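Local coordinates for protein Vv2_1132 (Vibrio vulnificus CMCP6, PDB 5Y9S) that probably regulates transcription as a LysR-type DNA-binding protein, with a helix-turn-helix region joined to a substrate-binding-type domain that may sense a small-molecule effector, at residues 137-142 with 154-159; 180-185 with 250-255; 209-214 with 277-282. One frame throughout, in Å; residues are numbered along the deposited sequence.

Contact 1 of 3, residues 137-142 with 154-159; sequences LGIDAH and LFTYNI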
loop_
_atom_site.group_PDB
_atom_site.type_symbol
_atom_site.label_atom_id
_atom_site.label_comp_id
_atom_site.label_asym_id
_atom_site.label_seq_id
_atom_site.Cartn_x
_atom_site.Cartn_y
_atom_site.Cartn_z
ATOM N N LEU D 137 -23.645 1.351 -6.124
ATOM C CA LEU D 137 -23.092 0.342 -7.011
ATOM C C LEU D 137 -24.083 0.089 -8.151
ATOM O O LEU D 137 -25.245 0.497 -8.112
ATOM C CB LEU D 137 -22.780 -0.941 -6.242
ATOM C CG LEU D 137 -21.714 -0.895 -5.137
ATOM C CD1 LEU D 137 -21.870 -2.110 -4.259
ATOM C CD2 LEU D 137 -20.278 -0.825 -5.679
ATOM N N GLY D 138 -23.624 -0.559 -9.189
ATOM C CA GLY D 138 -24.503 -0.682 -10.334
ATOM C C GLY D 138 -25.621 -1.700 -10.149
ATOM O O GLY D 138 -25.645 -2.510 -9.220
ATOM N N ILE D 139 -26.569 -1.664 -11.085
ATOM C CA ILE D 139 -27.541 -2.750 -11.182
ATOM C C ILE D 139 -26.819 -4.090 -11.371
ATOM O O ILE D 139 -27.234 -5.124 -10.824
ATOM C CB ILE D 139 -28.568 -2.460 -12.309
ATOM C CG1 ILE D 139 -29.660 -3.520 -12.350
ATOM C CG2 ILE D 139 -27.952 -2.335 -13.675
ATOM C CD1 ILE D 139 -30.744 -3.232 -11.355
ATOM N N ASP D 140 -25.713 -4.093 -12.127
ATOM C CA ASP D 140 -24.927 -5.318 -12.293
ATOM C C ASP D 140 -24.391 -5.808 -10.952
ATOM O O ASP D 140 -24.427 -7.012 -10.654
ATOM C CB ASP D 140 -23.779 -5.076 -13.284
ATOM C CG ASP D 140 -22.764 -6.231 -13.312
ATOM O OD1 ASP D 140 -21.783 -6.194 -12.516
ATOM O OD2 ASP D 140 -22.936 -7.163 -14.136
ATOM N N ALA D 141 -23.918 -4.892 -10.113
ATOM C CA ALA D 141 -23.459 -5.304 -8.783
ATOM C C ALA D 141 -24.603 -5.888 -7.956
ATOM O O ALA D 141 -24.424 -6.896 -7.264
ATOM C CB ALA D 141 -22.818 -4.123 -8.050
ATOM N N HIS D 142 -25.794 -5.274 -8.031
ATOM C CA HIS D 142 -26.920 -5.696 -7.194
ATOM C C HIS D 142 -27.540 -6.989 -7.684
ATOM O O HIS D 142 -27.977 -7.806 -6.870
ATOM C CB HIS D 142 -27.985 -4.610 -7.135
ATOM C CG HIS D 142 -27.506 -3.330 -6.520
ATOM N ND1 HIS D 142 -28.069 -2.106 -6.807
ATOM C CD2 HIS D 142 -26.524 -3.090 -5.620
ATOM C CE1 HIS D 142 -27.456 -1.167 -6.111
ATOM N NE2 HIS D 142 -26.513 -1.736 -5.384
ATOM N N LEU D 154 -34.080 -6.097 -4.247
ATOM C CA LEU D 154 -33.544 -4.911 -4.889
ATOM C C LEU D 154 -34.713 -4.128 -5.468
ATOM O O LEU D 154 -35.519 -4.680 -6.221
ATOM C CB LEU D 154 -32.533 -5.298 -5.972
ATOM C CG LEU D 154 -32.260 -4.230 -7.021
ATOM C CD1 LEU D 154 -31.283 -3.164 -6.485
ATOM C CD2 LEU D 154 -31.751 -4.854 -8.311
ATOM N N PHE D 155 -34.835 -2.866 -5.086
ATOM C CA PHE D 155 -35.822 -1.964 -5.671
ATOM C C PHE D 155 -35.109 -1.033 -6.635
ATOM O O PHE D 155 -34.037 -0.513 -6.310
ATOM C CB PHE D 155 -36.533 -1.165 -4.588
ATOM C CG PHE D 155 -37.450 -1.983 -3.759
ATOM C CD1 PHE D 155 -36.964 -2.714 -2.689
ATOM C CD2 PHE D 155 -38.801 -2.040 -4.051
ATOM C CE1 PHE D 155 -37.809 -3.489 -1.921
ATOM C CE2 PHE D 155 -39.655 -2.813 -3.291
ATOM C CZ PHE D 155 -39.164 -3.542 -2.227
ATOM N N THR D 156 -35.685 -0.835 -7.820
ATOM C CA THR D 156 -35.007 -0.030 -8.832
ATOM C C THR D 156 -36.008 0.458 -9.869
ATOM O O THR D 156 -37.103 -0.091 -10.015
ATOM C CB THR D 156 -33.887 -0.826 -9.515
ATOM O OG1 THR D 156 -33.066 0.054 -10.298
ATOM C CG2 THR D 156 -34.485 -1.907 -10.407
ATOM N N TYR D 157 -35.618 1.515 -10.574
ATOM C CA TYR D 157 -36.328 1.969 -11.766
ATOM C C TYR D 157 -35.954 1.081 -12.951
ATOM O O TYR D 157 -34.829 0.574 -13.036
ATOM C CB TYR D 157 -35.982 3.430 -12.083
ATOM C CG TYR D 157 -36.372 4.470 -11.035
ATOM C CD1 TYR D 157 -37.706 4.761 -10.783
ATOM C CD2 TYR D 157 -35.401 5.165 -10.313
ATOM C CE1 TYR D 157 -38.077 5.699 -9.838
ATOM C CE2 TYR D 157 -35.757 6.114 -9.359
ATOM C CZ TYR D 157 -37.107 6.370 -9.127
ATOM O OH TYR D 157 -37.502 7.298 -8.196
ATOM N N ASN D 158 -36.906 0.897 -13.870
ATOM C CA ASN D 158 -36.741 -0.080 -14.949
ATOM C C ASN D 158 -35.499 0.224 -15.779
ATOM O O ASN D 158 -35.076 1.371 -15.905
ATOM C CB ASN D 158 -37.969 -0.095 -15.857
ATOM C CG ASN D 158 -38.183 1.233 -16.549
ATOM O OD1 ASN D 158 -37.379 1.643 -17.387
ATOM N ND2 ASN D 158 -39.264 1.924 -16.192
ATOM N N ILE D 159 -34.915 -0.814 -16.362
ATOM C CA ILE D 159 -33.611 -0.713 -17.009
ATOM C C ILE D 159 -33.794 -0.882 -18.513
ATOM O O ILE D 159 -34.254 -1.931 -18.982
ATOM C CB ILE D 159 -32.613 -1.744 -16.451
ATOM C CG1 ILE D 159 -32.787 -1.904 -14.936
ATOM C CG2 ILE D 159 -31.186 -1.335 -16.783
ATOM C CD1 ILE D 159 -33.711 -3.046 -14.551
#

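Contact 2 of 3, residues 180-185 with 250-255; sequences EKVVPV and WVPMHV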
loop_
_atom_site.group_PDB
_atom_site.type_symbol
_atom_site.label_atom_id
_atom_site.label_comp_id
_atom_site.label_asym_id
_atom_site.label_seq_id
_atom_site.Cartn_x
_atom_site.Cartn_y
_atom_site.Cartn_z
ATOM N N GLU D 180 -46.103 5.105 -12.517
ATOM C CA GLU D 180 -46.451 6.496 -12.263
ATOM C C GLU D 180 -45.796 7.341 -13.342
ATOM O O GLU D 180 -45.221 6.817 -14.302
ATOM C CB GLU D 180 -45.997 6.936 -10.867
ATOM C CG GLU D 180 -44.482 6.920 -10.701
ATOM C CD GLU D 180 -44.022 7.419 -9.332
ATOM O OE1 GLU D 180 -42.869 7.119 -8.931
ATOM O OE2 GLU D 180 -44.814 8.103 -8.650
ATOM N N LYS D 181 -45.870 8.655 -13.181
ATOM C CA LYS D 181 -45.266 9.579 -14.121
ATOM C C LYS D 181 -44.231 10.440 -13.408
ATOM O O LYS D 181 -44.277 10.635 -12.182
ATOM C CB LYS D 181 -46.327 10.466 -14.791
ATOM C CG LYS D 181 -47.569 9.717 -15.338
ATOM C CD LYS D 181 -47.364 9.235 -16.782
ATOM C CE LYS D 181 -48.684 9.112 -17.551
ATOM N NZ LYS D 181 -48.738 10.060 -18.707
ATOM N N VAL D 182 -43.277 10.925 -14.184
ATOM C CA VAL D 182 -42.349 11.951 -13.745
ATOM C C VAL D 182 -42.893 13.283 -14.245
ATOM O O VAL D 182 -43.007 13.497 -15.454
ATOM C CB VAL D 182 -40.932 11.687 -14.272
ATOM C CG1 VAL D 182 -40.066 12.902 -14.042
ATOM C CG2 VAL D 182 -40.337 10.435 -13.605
ATOM N N VAL D 183 -43.261 14.171 -13.330
ATOM C CA VAL D 183 -44.026 15.361 -13.717
ATOM C C VAL D 183 -43.265 16.641 -13.425
ATOM O O VAL D 183 -42.461 16.684 -12.489
ATOM C CB VAL D 183 -45.388 15.385 -13.020
ATOM C CG1 VAL D 183 -46.153 14.105 -13.363
ATOM C CG2 VAL D 183 -45.212 15.571 -11.504
ATOM N N PRO D 184 -43.459 17.693 -14.214
ATOM C CA PRO D 184 -42.827 18.981 -13.897
ATOM C C PRO D 184 -43.626 19.691 -12.813
ATOM O O PRO D 184 -44.850 19.814 -12.914
ATOM C CB PRO D 184 -42.883 19.739 -15.224
ATOM C CG PRO D 184 -44.126 19.192 -15.896
ATOM C CD PRO D 184 -44.241 17.744 -15.465
ATOM N N VAL D 185 -42.935 20.144 -11.767
ATOM C CA VAL D 185 -43.566 20.843 -10.653
ATOM C C VAL D 185 -42.904 22.196 -10.450
ATOM O O VAL D 185 -41.753 22.420 -10.839
ATOM C CB VAL D 185 -43.503 20.045 -9.335
ATOM C CG1 VAL D 185 -44.375 18.784 -9.425
ATOM C CG2 VAL D 185 -42.042 19.742 -8.976
ATOM N N TRP D 250 -38.551 18.265 -12.828
ATOM C CA TRP D 250 -39.275 17.048 -13.195
ATOM C C TRP D 250 -38.972 15.996 -12.131
ATOM O O TRP D 250 -37.807 15.637 -11.919
ATOM C CB TRP D 250 -38.877 16.548 -14.594
ATOM C CG TRP D 250 -39.749 17.115 -15.731
ATOM C CD1 TRP D 250 -40.753 16.468 -16.411
ATOM C CD2 TRP D 250 -39.688 18.437 -16.282
ATOM N NE1 TRP D 250 -41.317 17.317 -17.338
ATOM C CE2 TRP D 250 -40.671 18.525 -17.286
ATOM C CE3 TRP D 250 -38.893 19.555 -16.021
ATOM C CZ2 TRP D 250 -40.883 19.689 -18.027
ATOM C CZ3 TRP D 250 -39.100 20.718 -16.767
ATOM C CH2 TRP D 250 -40.084 20.774 -17.744
ATOM N N VAL D 251 -40.014 15.533 -11.446
ATOM C CA VAL D 251 -39.855 14.618 -10.313
ATOM C C VAL D 251 -40.945 13.566 -10.360
ATOM O O VAL D 251 -42.066 13.796 -10.839
ATOM C CB VAL D 251 -39.923 15.355 -8.956
ATOM C CG1 VAL D 251 -38.769 16.328 -8.803
ATOM C CG2 VAL D 251 -41.284 16.055 -8.780
ATOM N N PRO D 252 -40.631 12.380 -9.857
ATOM C CA PRO D 252 -41.633 11.311 -9.797
ATOM C C PRO D 252 -42.785 11.703 -8.887
ATOM O O PRO D 252 -42.588 12.357 -7.864
ATOM C CB PRO D 252 -40.845 10.124 -9.226
ATOM C CG PRO D 252 -39.437 10.407 -9.593
ATOM C CD PRO D 252 -39.279 11.897 -9.546
ATOM N N MET D 253 -43.998 11.299 -9.277
ATOM C CA MET D 253 -45.162 11.612 -8.453
ATOM C C MET D 253 -44.977 11.152 -7.019
ATOM O O MET D 253 -45.366 11.859 -6.093
ATOM C CB MET D 253 -46.446 10.980 -9.022
ATOM C CG MET D 253 -47.110 11.741 -10.150
ATOM S SD MET D 253 -47.851 13.258 -9.548
ATOM C CE MET D 253 -49.070 12.703 -8.384
ATOM N N HIS D 254 -44.381 9.976 -6.801
ATOM C CA HIS D 254 -44.409 9.428 -5.446
ATOM C C HIS D 254 -43.571 10.237 -4.460
ATOM O O HIS D 254 -43.721 10.065 -3.242
ATOM C CB HIS D 254 -43.954 7.960 -5.446
ATOM C CG HIS D 254 -42.472 7.780 -5.489
ATOM N ND1 HIS D 254 -41.772 7.617 -6.665
ATOM C CD2 HIS D 254 -41.555 7.740 -4.494
ATOM C CE1 HIS D 254 -40.484 7.476 -6.392
ATOM N NE2 HIS D 254 -40.325 7.555 -5.082
ATOM N N VAL D 255 -42.712 11.130 -4.957
ATOM C CA VAL D 255 -41.887 11.954 -4.079
ATOM C C VAL D 255 -42.609 13.211 -3.608
ATOM O O VAL D 255 -42.184 13.816 -2.616
ATOM C CB VAL D 255 -40.564 12.275 -4.808
ATOM C CG1 VAL D 255 -39.715 13.239 -4.030
ATOM C CG2 VAL D 255 -39.785 10.987 -5.041
#

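Contact 3 of 3, residues 209-214 with 277-282; sequences TFLSKV and IPIDIL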
loop_
_atom_site.group_PDB
_atom_site.type_symbol
_atom_site.label_atom_id
_atom_site.label_comp_id
_atom_site.label_asym_id
_atom_site.label_seq_id
_atom_site.Cartn_x
_atom_site.Cartn_y
_atom_site.Cartn_z
ATOM N N THR D 209 -27.610 9.463 -13.554
ATOM C CA THR D 209 -28.707 8.882 -12.805
ATOM C C THR D 209 -29.689 8.266 -13.787
ATOM O O THR D 209 -29.752 8.651 -14.956
ATOM C CB THR D 209 -29.426 9.950 -11.985
ATOM O OG1 THR D 209 -29.946 10.947 -12.879
ATOM C CG2 THR D 209 -28.473 10.610 -11.026
ATOM N N PHE D 210 -30.506 7.343 -13.297
ATOM C CA PHE D 210 -31.568 6.849 -14.163
ATOM C C PHE D 210 -32.496 7.979 -14.612
ATOM O O PHE D 210 -32.885 8.044 -15.789
ATOM C CB PHE D 210 -32.386 5.771 -13.471
ATOM C CG PHE D 210 -33.591 5.367 -14.259
ATOM C CD1 PHE D 210 -33.458 4.510 -15.342
ATOM C CD2 PHE D 210 -34.849 5.870 -13.957
ATOM C CE1 PHE D 210 -34.550 4.144 -16.093
ATOM C CE2 PHE D 210 -35.962 5.486 -14.705
ATOM C CZ PHE D 210 -35.810 4.612 -15.763
ATOM N N LEU D 211 -32.863 8.884 -13.694
ATOM C CA LEU D 211 -33.920 9.834 -14.031
ATOM C C LEU D 211 -33.466 10.831 -15.078
ATOM O O LEU D 211 -34.285 11.305 -15.868
ATOM C CB LEU D 211 -34.438 10.546 -12.773
ATOM C CG LEU D 211 -35.116 9.555 -11.826
ATOM C CD1 LEU D 211 -35.373 10.170 -10.470
ATOM C CD2 LEU D 211 -36.386 9.068 -12.469
ATOM N N SER D 212 -32.177 11.143 -15.119
ATOM C CA SER D 212 -31.668 11.996 -16.185
ATOM C C SER D 212 -31.836 11.332 -17.545
ATOM O O SER D 212 -32.211 11.980 -18.533
ATOM C CB SER D 212 -30.197 12.298 -15.929
ATOM O OG SER D 212 -29.564 12.798 -17.086
ATOM N N LYS D 213 -31.513 10.042 -17.618
ATOM C CA LYS D 213 -31.610 9.299 -18.860
ATOM C C LYS D 213 -33.049 9.107 -19.296
ATOM O O LYS D 213 -33.288 8.750 -20.454
ATOM C CB LYS D 213 -30.910 7.954 -18.690
ATOM C CG LYS D 213 -29.460 8.111 -18.246
ATOM C CD LYS D 213 -28.938 6.839 -17.613
ATOM C CE LYS D 213 -27.464 6.975 -17.319
ATOM N NZ LYS D 213 -26.837 7.909 -18.292
ATOM N N VAL D 214 -34.007 9.353 -18.403
ATOM C CA VAL D 214 -35.429 9.238 -18.711
ATOM C C VAL D 214 -36.001 10.620 -19.021
ATOM O O VAL D 214 -36.847 10.779 -19.912
ATOM C CB VAL D 214 -36.164 8.554 -17.543
ATOM C CG1 VAL D 214 -37.604 8.984 -17.447
ATOM C CG2 VAL D 214 -36.107 7.083 -17.739
ATOM N N ILE D 277 -43.541 11.941 -17.972
ATOM C CA ILE D 277 -42.794 10.796 -18.484
ATOM C C ILE D 277 -43.160 9.571 -17.657
ATOM O O ILE D 277 -42.960 9.589 -16.432
ATOM C CB ILE D 277 -41.283 11.039 -18.441
ATOM C CG1 ILE D 277 -40.930 12.314 -19.204
ATOM C CG2 ILE D 277 -40.582 9.847 -19.041
ATOM C CD1 ILE D 277 -39.626 12.906 -18.795
ATOM N N PRO D 278 -43.646 8.487 -18.277
ATOM C CA PRO D 278 -44.005 7.284 -17.517
ATOM C C PRO D 278 -42.775 6.551 -17.012
ATOM O O PRO D 278 -41.729 6.535 -17.663
ATOM C CB PRO D 278 -44.752 6.429 -18.544
ATOM C CG PRO D 278 -44.097 6.766 -19.837
ATOM C CD PRO D 278 -43.785 8.268 -19.731
ATOM N N ILE D 279 -42.933 5.892 -15.867
ATOM C CA ILE D 279 -41.813 5.259 -15.191
ATOM C C ILE D 279 -42.351 4.142 -14.306
ATOM O O ILE D 279 -43.451 4.243 -13.751
ATOM C CB ILE D 279 -41.005 6.314 -14.399
ATOM C CG1 ILE D 279 -39.530 6.039 -14.503
ATOM C CG2 ILE D 279 -41.435 6.416 -12.941
ATOM C CD1 ILE D 279 -38.767 7.223 -14.059
ATOM N N ASP D 280 -41.583 3.060 -14.201
ATOM C CA ASP D 280 -41.960 1.898 -13.405
ATOM C C ASP D 280 -40.908 1.664 -12.335
ATOM O O ASP D 280 -39.715 1.874 -12.570
ATOM C CB ASP D 280 -42.096 0.611 -14.253
ATOM C CG ASP D 280 -42.773 0.842 -15.593
ATOM O OD1 ASP D 280 -43.840 1.490 -15.629
ATOM O OD2 ASP D 280 -42.244 0.349 -16.610
ATOM N N ILE D 281 -41.349 1.225 -11.164
ATOM C CA ILE D 281 -40.448 0.884 -10.072
ATOM C C ILE D 281 -40.565 -0.610 -9.834
ATOM O O ILE D 281 -41.652 -1.121 -9.528
ATOM C CB ILE D 281 -40.760 1.676 -8.800
ATOM C CG1 ILE D 281 -40.345 3.137 -8.986
ATOM C CG2 ILE D 281 -40.017 1.057 -7.633
ATOM C CD1 ILE D 281 -41.064 4.093 -8.074
ATOM N N LEU D 282 -39.443 -1.306 -9.968
ATOM C CA LEU D 282 -39.415 -2.758 -9.957
ATOM C C LEU D 282 -38.825 -3.254 -8.651
ATOM O O LEU D 282 -38.003 -2.578 -8.027
ATOM C CB LEU D 282 -38.594 -3.294 -11.134
ATOM C CG LEU D 282 -39.106 -2.706 -12.447
ATOM C CD1 LEU D 282 -38.254 -3.109 -13.631
ATOM C CD2 LEU D 282 -40.550 -3.131 -12.631
#

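Contact 1 of 3, residues 137-142 with 154-159
Ser135 OG, just ahead of the helix, is hydrogen-bonded to both His142 NE2 and Leu137 N, and the imidazole it holds sets its other nitrogen, His142 ND1, against the methyl CD1 of Leu154, 3.4 Å away. The serine thus ties the ring to the backbone before the helix. His142 CG lies anti to the carbonyl carbon (chi1 -62°). Gly138 O sits 3.3 Å above the plane of the His142 ring, offset toward the rim. Leu154 crosses the histidine at about a right angle and straddles its base, CD1 touching His142 CB at 3.7 Å.

The other methyl, Leu154 CD2, meets Ile139 CD1 at 3.6 Å. The bond from CA to CB of Ile139 points to the strand, and a chi2 of 83° sets CD1 where it also reaches Thr156 CG2 at 4.1 Å. Ile159 CG1 lies near it as well, although that residue is poorly ordered.

Helix 139-147 belongs to the beta-alpha-beta crossover from strand 129-134 to strand 153-157, the two parallel neighbours of strand 100-105, and Val104 of that central strand packs on both His142 and Leu154. On the helix, Asp140 OD1 is hydrogen-bonded to Phe26 N of the second subunit, within its helix-turn-helix region. No hydrogen bond joins the two segments themselves; helix and strand are held by methyl packing, while NE2 of His142 is satisfied by Ser135 and ND1 lies against a methyl.

Contact 2 of 3, residues 180-185 with 250-255
In the antiparallel pairing of strands 172-186 and 248-252, Val183 and Val251 form a hydrogen-bonded pair: Val183 N gives to Val251 O at 2.8 Å and Val251 N to Val183 O at 2.9 Å. Non-hydrogen-bonded pairs flank it, Val182 with Pro252 and Pro184 with Trp250. Their side chains share one face of the sheet, and there Pro184 CB sits over the Trp250 six-membered ring, 3.5 Å from its centroid and 22° off the normal, a CH-pi contact. The indole NE1 is hydrogen-bonded to Trp275 O. Val183 and Val251 point to the reverse face, and Val251 CG2 meets Val185 CG2 at 3.8 Å.

Beyond the Val182-Pro252 pair, Met253 N bonds Lys181 O at 3.0 Å. Glu180 then takes over: its CG stands between the backbone N and the carbonyl carbon (chi1 64°), and the chain runs extended to His254. His254 ND1 donates to Glu180 OE1 at 2.6 Å, entering on the syn lone pair close to the imidazole plane at an N-H...O angle of 162°. OE2 receives a weak bond from His254 N. His254 NE2 binds Asn112 OD1, so the ring is fixed at both nitrogens; donation from both, with a carboxylate at ND1, would probably favour the charged imidazolium. This antiparallel pairing is consistent with the two-lobed periplasmic-binding-protein fold of LysR effector domains.

Contact 3 of 3, residues 209-214 with 277-282
Ile277, at the start of the strand, meets Val214 of the helix, the two side chains sliding past each other in opposite directions. Ile277 CG2 and Val214 CG1 come to 3.5 Å, a tight fit for two methyls, and Ile277 CD1 lies 3.7 Å from Val214 O. Val215 and Val218, farther along the same helix, also pack on Ile277.

Two residues on, Ile279 again turns its side chain to the helix and supplies the busiest atom of the contact, CD1. Its chi1 of -141° is off the staggered positions, which points to some strain. Ile279 CD1 touches Leu211 CD2 at 3.4 Å, again tight, and Val214 CG1 at 4.0 Å. Phe210 comes to it tip to tip: CE2 of the ring is 3.4 Å from Ile279 CD1, which sits at the ring edge near its plane, and Ile279 CG1 also lies at that edge. Here the first turn of helix 210-220 covers the mixed sheet of the two-lobed LysR effector-binding fold; the axes of 210-214 and 277-282 approach to 10.5 Å, with 146° between their N-to-C directions. Thr209 caps that turn, OG1 accepting from Ser212 N at 3.2 Å, and the Phe210 ring meets that of Tyr157 with planes almost parallel.

Next along the strand, Asp280 directs OD1 to a hydrogen bond with Ser179 OG.

From the N terminus, contact 1 comes first and closes a short loop: the 11 residues between its segments carry helix 139-147 on toward strand 153-157. It is complete before 180-185 opens contact 2, so it stands in series with both others. Contacts 2 and 3 cross, their segments alternating as 180-185, 209-214, 250-255 and 277-282, so that the two long loops overlap along the chain. Strand 277-286 lies between strands 153-157 and 172-186 and so joins all three: Thr156 O probably bonds Leu282 N, and Glu180 O probably bonds Ile279 N. Tyr157 OH packs on His254, linking contacts 1 and 2 directly. Contacts 1 and 3 both touch the second subunit.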